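Local coordinates for chitinase (Thermococcus kodakarensis KOD1, PDB 5DHE), which hydrolyses chitin, this fragment being a chitin-binding domain that probably holds the enzyme on its insoluble substrate, at residues 12-15 with 19-22. Residues are numbered along the deposited sequence; the frame is centred on the assembly and turned at random.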
loop_
_atom_site.group_PDB
_atom_site.type_symbol
_atom_site.label_atom_id
_atom_site.label_comp_id
_atom_site.label_asym_id
_atom_site.label_seq_id
_atom_site.Cartn_x
_atom_site.Cartn_y
_atom_site.Cartn_z
ATOM N N LYS A 12 5.489 8.549 -0.829
ATOM C CA LYS A 12 5.582 9.877 -1.436
ATOM C C LYS A 12 4.312 10.068 -2.240
ATOM O O LYS A 12 3.927 9.179 -3.004
ATOM C CB LYS A 12 6.794 9.969 -2.370
ATOM C CG LYS A 12 8.137 9.838 -1.663
ATOM C CD LYS A 12 9.267 10.146 -2.621
ATOM C CE LYS A 12 10.592 10.225 -1.882
ATOM N NZ LYS A 12 10.761 9.069 -0.977
ATOM N N ILE A 13 3.673 11.225 -2.097
ATOM C CA ILE A 13 2.431 11.464 -2.817
ATOM C C ILE A 13 2.454 12.746 -3.647
ATOM O O ILE A 13 3.108 13.724 -3.283
ATOM C CB ILE A 13 1.237 11.483 -1.834
ATOM C CG1 ILE A 13 1.157 12.813 -1.097
ATOM C CG2 ILE A 13 1.407 10.366 -0.795
ATOM C CD1 ILE A 13 -0.121 12.958 -0.276
ATOM N N GLN A 14 1.764 12.708 -4.782
ATOM C CA GLN A 14 1.666 13.840 -5.700
ATOM C C GLN A 14 0.191 13.996 -6.019
ATOM O O GLN A 14 -0.426 13.057 -6.517
ATOM C CB GLN A 14 2.402 13.553 -7.017
ATOM C CG GLN A 14 3.916 13.389 -6.914
ATOM C CD GLN A 14 4.595 13.395 -8.277
ATOM O OE1 GLN A 14 4.552 12.408 -9.023
ATOM N NE2 GLN A 14 5.217 14.518 -8.614
ATOM N N ASP A 15 -0.355 15.178 -5.759
ATOM C CA ASP A 15 -1.767 15.437 -6.025
ATOM C C ASP A 15 -1.919 16.495 -7.087
ATOM O O ASP A 15 -1.529 17.657 -7.008
ATOM C CB ASP A 15 -2.453 15.858 -4.721
ATOM C CG ASP A 15 -3.901 16.303 -4.908
ATOM O OD1 ASP A 15 -4.474 16.173 -6.012
ATOM O OD2 ASP A 15 -4.464 16.792 -3.909
ATOM N N THR A 19 -4.504 11.500 -7.288
ATOM C CA THR A 19 -3.306 11.447 -6.460
ATOM C C THR A 19 -2.483 10.186 -6.644
ATOM O O THR A 19 -3.014 9.072 -6.615
ATOM C CB THR A 19 -3.703 11.599 -4.964
ATOM O OG1 THR A 19 -4.499 12.783 -4.802
ATOM C CG2 THR A 19 -2.461 11.695 -4.061
ATOM N N GLU A 20 -1.182 10.384 -6.847
ATOM C CA GLU A 20 -0.238 9.288 -7.025
ATOM C C GLU A 20 0.379 8.943 -5.688
ATOM O O GLU A 20 0.724 9.836 -4.908
ATOM C CB GLU A 20 0.878 9.695 -7.981
ATOM C CG GLU A 20 2.043 8.739 -7.982
ATOM C CD GLU A 20 3.268 9.340 -8.651
ATOM O OE1 GLU A 20 3.101 9.950 -9.726
ATOM O OE2 GLU A 20 4.386 9.192 -8.107
ATOM N N TYR A 21 0.517 7.643 -5.436
ATOM C CA TYR A 21 1.114 7.146 -4.205
ATOM C C TYR A 21 2.268 6.243 -4.606
ATOM O O TYR A 21 2.078 5.238 -5.294
ATOM C CB TYR A 21 0.088 6.366 -3.370
ATOM C CG TYR A 21 -1.026 7.233 -2.827
ATOM C CD1 TYR A 21 -2.109 7.586 -3.627
ATOM C CD2 TYR A 21 -0.952 7.757 -1.539
ATOM C CE1 TYR A 21 -3.095 8.446 -3.157
ATOM C CE2 TYR A 21 -1.925 8.627 -1.054
ATOM C CZ TYR A 21 -2.992 8.967 -1.872
ATOM O OH TYR A 21 -3.929 9.849 -1.419
ATOM N N ASP A 22 3.474 6.633 -4.206
ATOM C CA ASP A 22 4.680 5.875 -4.506
ATOM C C ASP A 22 5.020 5.235 -3.178
ATOM O O ASP A 22 5.420 5.923 -2.228
ATOM C CB ASP A 22 5.787 6.826 -4.955
ATOM C CG ASP A 22 7.029 6.096 -5.411
ATOM O OD1 ASP A 22 7.539 5.243 -4.658
ATOM O OD2 ASP A 22 7.501 6.387 -6.527
#
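Ile13 and Tyr21 lie side by side on the same face of the hairpin of strands 9-15 and 18-26, the methyl CG2 of Ile13 meeting the ring carbon CD2 of Tyr21 obliquely at 3.6 Å. With CG2 set beside the backbone N, opposite the carbonyl carbon, the isoleucine turns this branch to the ring, which also stacks with Phe77 of the adjacent strand 72-80; Tyr21 OH hydrogen-bonds to Val85 N, where the following strand starts. Further along that face Asp15 crosses Thr19 at an angle, Asp15 CG being 3.6 Å from Thr19 OG1. Thr19 OG1 hydrogen-bonds to Gly81 O and Glu83 N of the loop 81-84, Asp15 OD2 to Ser82 OG and OD1 back to Gly17 N. A valine in place of Thr19 would probably leave Gly81 O and Glu83 N without their hydroxyl partner and loosen the loop from the hairpin. On the other face Gln14 and Glu20 run alongside each other, their flat end groups 79° apart. Lys12 with Asp22 and Gln14 with Glu20 are hydrogen-bonded antiparallel pairs, Glu20 N reaching Gln14 O at 2.8 Å. The Lys12, Gln14, Glu20 and Asp22 face is thus wholly polar; the other mixes Ile13 and Tyr21 with Asp15 and Thr19, whose hydrogen bonds join this beta-sandwich's edge hairpin to the loop.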